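Side-chain contacts in ParA (Salmonella enterica subsp. enterica serovar Newport str. SL317, PDB 3EZF), which probably binds and hydrolyses ATP to drive plasmid partition and, as a DNA-binding protein, takes part in ADP-mediated transcriptional regulation: residues Glu385-Thr388 with Lys389-Asp393; Ser128-Thr131 with Leu132-Leu136; Gln140-Leu143 with Arg144-Leu147. One frame throughout, in Å; residues are numbered along the deposited sequence.

Contact 1 of 3, residues Glu385-Thr388 with Lys389-Asp393; sequences ERFT and KAVFD. With SO4 (sulfate ion), chain E.
E385 gives its carbonyl O to the backbone N of K389 at 3.0 Å, the first of four successive i to i+4 bonds along one continuous helix. R386 repeats the pattern with A390, its carbonyl O taking the next backbone N-H one residue further on. F387 makes the main side-chain contact. With CG anti to the backbone N (chi1 168°), its ring is sent out from the flank of the helix, where V391 CG2, one turn on, covers one face and lies 3.7 Å from the ring centroid. This is a CH-pi contact, displaced toward the ring's CZ rim, where CZ and CG2 are 3.5 Å apart. The two side chains cross obliquely, and F316 of strand 312-317 meets the same ring edge-to-face. T388 accepts from F392 N at 2.8 Å with its carbonyl O. Its hydroxyl OG1 turns back along the chain to a weak hydrogen bond with A384 O, while its side chain packs on A135 and L136 of helix 129-138.

The charged side of the turn faces a sulfate, probably from the crystallisation liquor. K389 bends at chi2 (80°) and again at its last torsion, which brings NZ to 3.0 Å from sulfate O4 in a hydrogen bond. D393 OD2 is a long 3.9 Å from K389 NZ, and D393 OD1 lies 3.3 Å from sulfate O3; the lysine would offset some of the repulsion expected between carboxylate and sulfate. The whole is an amphipathic alpha-helix, the last one modelled, laid against the parallel-sheet core of a P-loop ATPase fold.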
ATOM      1  N   GLU A 385     -14.149  -4.510  20.867  1.00 93.43           N
ATOM      2  CA  GLU A 385     -14.610  -5.800  21.356  1.00 89.44           C
ATOM      3  C   GLU A 385     -15.973  -6.139  20.780  1.00 84.50           C
ATOM      4  O   GLU A 385     -16.178  -7.219  20.226  1.00 85.02           O
ATOM      5  CB  GLU A 385     -14.680  -5.800  22.885  1.00 93.66           C
ATOM      6  CG  GLU A 385     -13.340  -5.552  23.575  1.00 98.38           C
ATOM      7  CD  GLU A 385     -13.321  -6.033  25.025  1.00103.46           C
ATOM      8  OE1 GLU A 385     -12.298  -5.810  25.715  1.00105.18           O
ATOM      9  OE2 GLU A 385     -14.323  -6.641  25.475  1.00104.21           O
ATOM     10  N   ARG A 386     -16.905  -5.207  20.906  1.00 79.06           N
ATOM     11  CA  ARG A 386     -18.250  -5.416  20.388  1.00 76.84           C
ATOM     12  C   ARG A 386     -18.247  -5.641  18.882  1.00 72.19           C
ATOM     13  O   ARG A 386     -19.153  -6.279  18.336  1.00 68.88           O
ATOM     14  CB  ARG A 386     -19.141  -4.227  20.749  1.00 77.08           C
ATOM     15  CG  ARG A 386     -18.446  -2.885  20.641  1.00 79.81           C
ATOM     16  CD  ARG A 386     -19.086  -1.885  21.577  1.00 84.49           C
ATOM     17  NE  ARG A 386     -19.147  -2.411  22.940  1.00 89.63           N
ATOM     18  CZ  ARG A 386     -19.650  -1.753  23.981  1.00 93.26           C
ATOM     19  NH1 ARG A 386     -20.138  -0.526  23.825  1.00 94.30           N
ATOM     20  NH2 ARG A 386     -19.676  -2.325  25.179  1.00 94.81           N
ATOM     21  N   PHE A 387     -17.226  -5.114  18.212  1.00 71.71           N
ATOM     22  CA  PHE A 387     -17.107  -5.285  16.772  1.00 67.39           C
ATOM     23  C   PHE A 387     -16.768  -6.739  16.471  1.00 67.81           C
ATOM     24  O   PHE A 387     -17.374  -7.362  15.597  1.00 63.40           O
ATOM     25  CB  PHE A 387     -16.005  -4.404  16.211  1.00 69.80           C
ATOM     26  CG  PHE A 387     -15.653  -4.736  14.797  1.00 73.82           C
ATOM     27  CD1 PHE A 387     -16.525  -4.418  13.762  1.00 75.22           C
ATOM     28  CD2 PHE A 387     -14.482  -5.431  14.502  1.00 73.48           C
ATOM     29  CE1 PHE A 387     -16.238  -4.784  12.453  1.00 76.74           C
ATOM     30  CE2 PHE A 387     -14.184  -5.804  13.197  1.00 73.07           C
ATOM     31  CZ  PHE A 387     -15.063  -5.482  12.170  1.00 75.74           C
ATOM     32  N   THR A 388     -15.778  -7.262  17.194  1.00 65.75           N
ATOM     33  CA  THR A 388     -15.363  -8.647  17.045  1.00 65.51           C
ATOM     34  C   THR A 388     -16.586  -9.544  17.255  1.00 66.84           C
ATOM     35  O   THR A 388     -16.961 -10.322  16.373  1.00 66.55           O
ATOM     36  CB  THR A 388     -14.287  -8.999  18.081  1.00 65.22           C
ATOM     37  OG1 THR A 388     -13.196  -8.081  17.955  1.00 64.62           O
ATOM     38  CG2 THR A 388     -13.769 -10.406  17.860  1.00 66.86           C
ATOM     39  N   LYS A 389     -17.206  -9.422  18.426  1.00 66.42           N
ATOM     40  CA  LYS A 389     -18.390 -10.204  18.753  1.00 65.57           C
ATOM     41  C   LYS A 389     -19.374 -10.139  17.583  1.00 65.54           C
ATOM     42  O   LYS A 389     -19.974 -11.148  17.206  1.00 65.53           O
ATOM     43  CB  LYS A 389     -19.047  -9.647  20.019  1.00 67.75           C
ATOM     44  CG  LYS A 389     -20.320 -10.379  20.459  1.00 70.96           C
ATOM     45  CD  LYS A 389     -19.998 -11.669  21.210  1.00 72.21           C
ATOM     46  CE  LYS A 389     -21.242 -12.508  21.442  1.00 69.47           C
ATOM     47  NZ  LYS A 389     -22.297 -11.767  22.187  1.00 70.36           N
ATOM     48  N   ALA A 390     -19.522  -8.944  17.013  1.00 63.10           N
ATOM     49  CA  ALA A 390     -20.423  -8.705  15.884  1.00 60.22           C
ATOM     50  C   ALA A 390     -20.058  -9.568  14.674  1.00 59.92           C
ATOM     51  O   ALA A 390     -20.904 -10.236  14.075  1.00 59.27           O
ATOM     52  CB  ALA A 390     -20.381  -7.238  15.506  1.00 60.16           C
ATOM     53  N   VAL A 391     -18.783  -9.548  14.318  1.00 59.57           N
ATOM     54  CA  VAL A 391     -18.295 -10.331  13.198  1.00 52.21           C
ATOM     55  C   VAL A 391     -18.478 -11.812  13.513  1.00 52.92           C
ATOM     56  O   VAL A 391     -18.954 -12.574  12.674  1.00 51.51           O
ATOM     57  CB  VAL A 391     -16.796 -10.037  12.950  1.00 50.53           C
ATOM     58  CG1 VAL A 391     -16.346 -10.667  11.663  1.00 48.40           C
ATOM     59  CG2 VAL A 391     -16.563  -8.539  12.912  1.00 48.46           C
ATOM     60  N   PHE A 392     -18.112 -12.217  14.728  1.00 52.15           N
ATOM     61  CA  PHE A 392     -18.234 -13.611  15.118  1.00 50.53           C
ATOM     62  C   PHE A 392     -19.666 -14.148  15.029  1.00 54.61           C
ATOM     63  O   PHE A 392     -19.890 -15.268  14.566  1.00 49.40           O
ATOM     64  CB  PHE A 392     -17.699 -13.816  16.532  1.00 55.11           C
ATOM     65  CG  PHE A 392     -17.705 -15.255  16.962  1.00 62.53           C
ATOM     66  CD1 PHE A 392     -18.866 -15.844  17.473  1.00 59.39           C
ATOM     67  CD2 PHE A 392     -16.574 -16.047  16.779  1.00 63.58           C
ATOM     68  CE1 PHE A 392     -18.903 -17.199  17.786  1.00 59.35           C
ATOM     69  CE2 PHE A 392     -16.600 -17.405  17.089  1.00 66.18           C
ATOM     70  CZ  PHE A 392     -17.772 -17.982  17.595  1.00 65.82           C
ATOM     71  N   ASP A 393     -20.639 -13.353  15.466  1.00 59.60           N
ATOM     72  CA  ASP A 393     -22.029 -13.791  15.426  1.00 59.75           C
ATOM     73  C   ASP A 393     -22.573 -13.887  14.002  1.00 60.83           C
ATOM     74  O   ASP A 393     -23.385 -14.766  13.707  1.00 59.86           O
ATOM     75  CB  ASP A 393     -22.893 -12.869  16.293  1.00 58.88           C
ATOM     76  CG  ASP A 393     -22.499 -12.927  17.753  1.00 62.04           C
ATOM     77  OD1 ASP A 393     -22.556 -14.036  18.338  1.00 61.08           O
ATOM     78  OD2 ASP A 393     -22.123 -11.873  18.312  1.00 66.59           O
TER
HETATM   79  S   SO4 E 596     -23.800 -15.206  22.406  1.00138.72           S
HETATM   80  O1  SO4 E 596     -24.085 -16.535  22.980  1.00138.66           O
HETATM   81  O2  SO4 E 596     -25.036 -14.643  21.835  1.00138.60           O
HETATM   82  O3  SO4 E 596     -22.789 -15.337  21.343  1.00138.48           O
HETATM   83  O4  SO4 E 596     -23.287 -14.312  23.463  1.00139.32           O

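Contact 2 of 3, residues Ser128-Thr131 with Leu132-Leu136; sequences STVT and LAHAL
The imidazole of H134 has V130 over one face. V130 CG1 sits 3.6 Å above the ring plane, offset toward the rim where NE2 and CE1 lie, in a CH-pi contact only 16° off the ring normal. The carbonyl O of V130 lies on the same side of the ring, nearer its root, 3.3 Å from H134 CG. Around the rest of the side chain come T198, I199 and V200 of a loop and V203 of strand 203-206. The setting is the helix that follows the P-loop in ParA-type ATPases; most of that loop, residues 120-127, is not modelled.

The two side chains lie side by side and point the same way. V130 places CG1 anti to its backbone N (chi1 -177°), which swings this methyl forward along the helix under the imidazole. One turn of helix thus brings a methyl and a backbone oxygen to the same ring.

T129 faces the sheet. Its side chain packs on V151, and its OG1 is hydrogen-bonded to D254 OD1 at the end of strand 250-254, consistent with the Walker B aspartate of this family, so the start of the helix is tied to the probable nucleotide site. A133 touches I149, V151 and V203 and is small enough to bring the helix close to the strands.

The backbone bonds run in regular alpha-helical steps. A133 N bonds to T129 O, H134 N is 2.7 Å from V130 O, and A135 N meets T131 O at 2.9 Å.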
ATOM      1  N   SER A 128      -3.801  -5.581  10.830  1.00 56.03           N
ATOM      2  CA  SER A 128      -5.241  -5.496  10.625  1.00 60.12           C
ATOM      3  C   SER A 128      -5.862  -6.895  10.687  1.00 60.60           C
ATOM      4  O   SER A 128      -6.310  -7.324  11.755  1.00 62.36           O
ATOM      5  CB  SER A 128      -5.547  -4.830   9.277  1.00 61.26           C
ATOM      6  OG  SER A 128      -6.860  -4.290   9.253  1.00 64.16           O
ATOM      7  N   THR A 129      -5.883  -7.611   9.561  1.00 56.92           N
ATOM      8  CA  THR A 129      -6.465  -8.952   9.542  1.00 54.55           C
ATOM      9  C   THR A 129      -6.021  -9.775  10.747  1.00 52.68           C
ATOM     10  O   THR A 129      -6.834 -10.430  11.385  1.00 53.57           O
ATOM     11  CB  THR A 129      -6.123  -9.718   8.227  1.00 55.95           C
ATOM     12  OG1 THR A 129      -7.012  -9.302   7.183  1.00 55.69           O
ATOM     13  CG2 THR A 129      -6.273 -11.220   8.410  1.00 57.62           C
ATOM     14  N   VAL A 130      -4.740  -9.735  11.081  1.00 53.43           N
ATOM     15  CA  VAL A 130      -4.270 -10.510  12.223  1.00 53.46           C
ATOM     16  C   VAL A 130      -4.863  -9.954  13.510  1.00 51.87           C
ATOM     17  O   VAL A 130      -5.027 -10.668  14.505  1.00 48.61           O
ATOM     18  CB  VAL A 130      -2.732 -10.493  12.320  1.00 51.37           C
ATOM     19  CG1 VAL A 130      -2.286 -11.365  13.463  1.00 54.04           C
ATOM     20  CG2 VAL A 130      -2.121 -11.006  11.026  1.00 53.37           C
ATOM     21  N   THR A 131      -5.198  -8.672  13.479  1.00 52.60           N
ATOM     22  CA  THR A 131      -5.770  -8.024  14.643  1.00 54.08           C
ATOM     23  C   THR A 131      -7.147  -8.606  14.920  1.00 51.04           C
ATOM     24  O   THR A 131      -7.536  -8.785  16.071  1.00 48.02           O
ATOM     25  CB  THR A 131      -5.858  -6.495  14.443  1.00 56.66           C
ATOM     26  OG1 THR A 131      -4.533  -5.948  14.335  1.00 56.93           O
ATOM     27  CG2 THR A 131      -6.571  -5.843  15.622  1.00 58.77           C
ATOM     28  N   LEU A 132      -7.885  -8.918  13.866  1.00 50.37           N
ATOM     29  CA  LEU A 132      -9.199  -9.507  14.059  1.00 50.43           C
ATOM     30  C   LEU A 132      -8.975 -10.923  14.584  1.00 50.46           C
ATOM     31  O   LEU A 132      -9.624 -11.369  15.527  1.00 53.99           O
ATOM     32  CB  LEU A 132      -9.957  -9.568  12.737  1.00 50.46           C
ATOM     33  CG  LEU A 132     -11.444  -9.233  12.815  1.00 51.03           C
ATOM     34  CD1 LEU A 132     -12.111  -9.709  11.540  1.00 48.47           C
ATOM     35  CD2 LEU A 132     -12.072  -9.885  14.042  1.00 49.45           C
ATOM     36  N   ALA A 133      -8.042 -11.630  13.966  1.00 47.52           N
ATOM     37  CA  ALA A 133      -7.742 -12.979  14.395  1.00 50.11           C
ATOM     38  C   ALA A 133      -7.373 -12.976  15.877  1.00 49.53           C
ATOM     39  O   ALA A 133      -7.840 -13.820  16.644  1.00 48.20           O
ATOM     40  CB  ALA A 133      -6.605 -13.542  13.569  1.00 53.16           C
ATOM     41  N   HIS A 134      -6.534 -12.026  16.274  1.00 48.82           N
ATOM     42  CA  HIS A 134      -6.121 -11.916  17.670  1.00 47.55           C
ATOM     43  C   HIS A 134      -7.283 -11.620  18.598  1.00 47.23           C
ATOM     44  O   HIS A 134      -7.376 -12.213  19.665  1.00 45.90           O
ATOM     45  CB  HIS A 134      -5.039 -10.848  17.821  1.00 47.61           C
ATOM     46  CG  HIS A 134      -3.674 -11.336  17.446  1.00 51.59           C
ATOM     47  ND1 HIS A 134      -2.568 -10.509  17.382  1.00 47.89           N
ATOM     48  CD2 HIS A 134      -3.232 -12.577  17.135  1.00 47.83           C
ATOM     49  CE1 HIS A 134      -1.512 -11.223  17.053  1.00 47.68           C
ATOM     50  NE2 HIS A 134      -1.882 -12.484  16.897  1.00 46.15           N
ATOM     51  N   ALA A 135      -8.162 -10.709  18.177  1.00 49.02           N
ATOM     52  CA  ALA A 135      -9.352 -10.328  18.941  1.00 49.52           C
ATOM     53  C   ALA A 135     -10.260 -11.539  19.136  1.00 49.81           C
ATOM     54  O   ALA A 135     -10.529 -11.953  20.270  1.00 53.01           O
ATOM     55  CB  ALA A 135     -10.118  -9.221  18.202  1.00 49.17           C
ATOM     56  N   LEU A 136     -10.735 -12.098  18.024  1.00 45.29           N
ATOM     57  CA  LEU A 136     -11.603 -13.268  18.065  1.00 47.24           C
ATOM     58  C   LEU A 136     -11.062 -14.321  19.048  1.00 45.67           C
ATOM     59  O   LEU A 136     -11.814 -14.937  19.798  1.00 38.89           O
ATOM     60  CB  LEU A 136     -11.730 -13.866  16.650  1.00 44.58           C
ATOM     61  CG  LEU A 136     -12.511 -13.024  15.628  1.00 43.96           C
ATOM     62  CD1 LEU A 136     -12.428 -13.607  14.226  1.00 38.02           C
ATOM     63  CD2 LEU A 136     -13.950 -12.957  16.079  1.00 45.81           C
TER

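Contact 3 of 3, residues Gln140-Leu143 with Arg144-Leu147; sequences QDLL and RHDL
L142 and H145 meet at a slant, the leucine coming at the edge of the imidazole. L142 CB lies in the ring plane, 3.9 Å from H145 CD2, and L142 CG is at 3.8 Å from the same carbon, so the CD2 corner of the ring is the part that takes the leucine. H145 turns its CG beside its own backbone N (chi1 -62°), and this carries the ring back over the preceding turn, with CD2 at 3.2 Å from L142 O. Over the centre of one ring face, 4.1 Å above the plane, lies R144 CG, while the phenyl ring of F392 on helix 378-400 stacks on the same imidazole.

The backbone here is a short 3-10 turn in the loop between helix 129-138 and strand 149-153, on the alpha-to-beta return of the parallel alpha/beta fold. D146 N bonds to L143 O at 3.0 Å. Water 1 closes the preceding step: it donates to Q140 O and accepts from R144 N, standing in for the direct bond that an alpha-helix would make between these two residues.

D146 has positive phi and psi, a left-handed conformation that turns the chain out of the 3-10 segment. Its carboxylate lies between basic groups: OD2 forms a salt bridge with K103, and OD1 forms one with R137, whose NE also holds L147 O. L143 packs on I89 and V92 of helix 89-98, whose I93 also touches D146.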
ATOM      1  N   GLN A 140     -13.579 -12.045  25.330  1.00 68.64           N
ATOM      2  CA  GLN A 140     -14.187 -12.378  26.614  1.00 67.21           C
ATOM      3  C   GLN A 140     -15.116 -13.585  26.512  1.00 64.78           C
ATOM      4  O   GLN A 140     -14.848 -14.640  27.090  1.00 59.81           O
ATOM      5  CB  GLN A 140     -14.993 -11.179  27.125  1.00 72.44           C
ATOM      6  CG  GLN A 140     -14.161  -9.981  27.539  1.00 76.00           C
ATOM      7  CD  GLN A 140     -13.632 -10.124  28.950  1.00 79.20           C
ATOM      8  OE1 GLN A 140     -12.978 -11.110  29.278  1.00 81.17           O
ATOM      9  NE2 GLN A 140     -13.918  -9.143  29.795  1.00 78.47           N
ATOM     10  N   ASP A 141     -16.211 -13.410  25.772  1.00 61.69           N
ATOM     11  CA  ASP A 141     -17.201 -14.462  25.608  1.00 59.78           C
ATOM     12  C   ASP A 141     -16.945 -15.365  24.432  1.00 57.38           C
ATOM     13  O   ASP A 141     -17.894 -15.938  23.891  1.00 57.85           O
ATOM     14  CB  ASP A 141     -18.608 -13.890  25.438  1.00 63.57           C
ATOM     15  CG  ASP A 141     -18.660 -12.410  25.630  1.00 65.47           C
ATOM     16  OD1 ASP A 141     -18.136 -11.941  26.666  1.00 63.93           O
ATOM     17  OD2 ASP A 141     -19.240 -11.733  24.748  1.00 61.58           O
ATOM     18  N   LEU A 142     -15.688 -15.496  24.026  1.00 51.67           N
ATOM     19  CA  LEU A 142     -15.380 -16.354  22.898  1.00 47.24           C
ATOM     20  C   LEU A 142     -14.340 -17.372  23.277  1.00 48.18           C
ATOM     21  O   LEU A 142     -14.124 -18.321  22.532  1.00 50.04           O
ATOM     22  CB  LEU A 142     -14.903 -15.529  21.706  1.00 44.99           C
ATOM     23  CG  LEU A 142     -15.898 -15.112  20.607  1.00 40.98           C
ATOM     24  CD1 LEU A 142     -17.174 -14.546  21.182  1.00 34.64           C
ATOM     25  CD2 LEU A 142     -15.228 -14.081  19.703  1.00 38.82           C
ATOM     26  N   LEU A 143     -13.708 -17.177  24.435  1.00 48.48           N
ATOM     27  CA  LEU A 143     -12.680 -18.102  24.930  1.00 45.68           C
ATOM     28  C   LEU A 143     -13.206 -19.531  25.028  1.00 44.73           C
ATOM     29  O   LEU A 143     -12.471 -20.494  24.829  1.00 48.17           O
ATOM     30  CB  LEU A 143     -12.160 -17.663  26.302  1.00 46.02           C
ATOM     31  CG  LEU A 143     -11.430 -16.322  26.470  1.00 46.09           C
ATOM     32  CD1 LEU A 143     -10.983 -16.181  27.916  1.00 54.29           C
ATOM     33  CD2 LEU A 143     -10.222 -16.250  25.580  1.00 44.99           C
ATOM     34  N   ARG A 144     -14.484 -19.665  25.335  1.00 44.58           N
ATOM     35  CA  ARG A 144     -15.122 -20.971  25.439  1.00 47.60           C
ATOM     36  C   ARG A 144     -15.072 -21.722  24.117  1.00 47.20           C
ATOM     37  O   ARG A 144     -15.412 -22.903  24.056  1.00 51.06           O
ATOM     38  CB  ARG A 144     -16.584 -20.790  25.820  1.00 47.18           C
ATOM     39  CG  ARG A 144     -17.273 -19.754  24.950  1.00 47.19           C
ATOM     40  CD  ARG A 144     -18.768 -19.894  25.012  1.00 51.36           C
ATOM     41  NE  ARG A 144     -19.178 -21.192  24.492  1.00 59.74           N
ATOM     42  CZ  ARG A 144     -20.440 -21.556  24.333  1.00 59.85           C
ATOM     43  NH1 ARG A 144     -21.408 -20.702  24.666  1.00 51.82           N
ATOM     44  NH2 ARG A 144     -20.721 -22.764  23.846  1.00 56.26           N
ATOM     45  N   HIS A 145     -14.683 -21.027  23.053  1.00 49.24           N
ATOM     46  CA  HIS A 145     -14.610 -21.638  21.731  1.00 49.24           C
ATOM     47  C   HIS A 145     -13.239 -22.221  21.424  1.00 47.76           C
ATOM     48  O   HIS A 145     -13.114 -23.037  20.526  1.00 47.76           O
ATOM     49  CB  HIS A 145     -14.970 -20.624  20.641  1.00 51.91           C
ATOM     50  CG  HIS A 145     -16.362 -20.086  20.738  1.00 53.81           C
ATOM     51  ND1 HIS A 145     -17.477 -20.893  20.724  1.00 52.75           N
ATOM     52  CD2 HIS A 145     -16.820 -18.812  20.856  1.00 53.76           C
ATOM     53  CE1 HIS A 145     -18.564 -20.146  20.832  1.00 55.35           C
ATOM     54  NE2 HIS A 145     -18.190 -18.882  20.913  1.00 57.09           N
ATOM     55  N   ASP A 146     -12.215 -21.808  22.165  1.00 48.52           N
ATOM     56  CA  ASP A 146     -10.861 -22.306  21.933  1.00 51.86           C
ATOM     57  C   ASP A 146     -10.606 -22.176  20.435  1.00 49.27           C
ATOM     58  O   ASP A 146     -10.142 -23.107  19.793  1.00 49.40           O
ATOM     59  CB  ASP A 146     -10.762 -23.781  22.342  1.00 54.37           C
ATOM     60  CG  ASP A 146      -9.327 -24.228  22.606  1.00 55.14           C
ATOM     61  OD1 ASP A 146      -8.392 -23.491  22.241  1.00 56.76           O
ATOM     62  OD2 ASP A 146      -9.137 -25.324  23.177  1.00 50.44           O
ATOM     63  N   LEU A 147     -10.942 -21.014  19.887  1.00 49.84           N
ATOM     64  CA  LEU A 147     -10.783 -20.730  18.461  1.00 45.00           C
ATOM     65  C   LEU A 147      -9.359 -20.918  17.926  1.00 45.39           C
ATOM     66  O   LEU A 147      -8.380 -20.496  18.548  1.00 46.14           O
ATOM     67  CB  LEU A 147     -11.261 -19.302  18.184  1.00 42.88           C
ATOM     68  CG  LEU A 147     -12.526 -19.129  17.341  1.00 45.35           C
ATOM     69  CD1 LEU A 147     -13.563 -20.158  17.733  1.00 41.79           C
ATOM     70  CD2 LEU A 147     -13.056 -17.702  17.495  1.00 42.86           C
TER
HETATM   71  O   HOH W   1     -15.951 -17.457  26.644  1.00 48.11           O

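Overall arrangement
All three contacts are local and partly buried, and they meet at one place. Contact 2 is the most central, its centre about 6 Å from the centre of the chain and its helix set against the parallel sheet; the centres of contacts 1 and 3 are about 14 and 16 Å from it, and these two carry more charge. Contacts 1 and 2 belong to regular helices that pack on each other. Contact 3 is the irregular turn after contact 2's helix, and F392 of contact 1 sits between the two, touching L136, L142, H145 and L147. A methyl over a flat ring recurs in contacts 1 and 2, whereas contact 3 brings a leucine to a ring edge and uses a water.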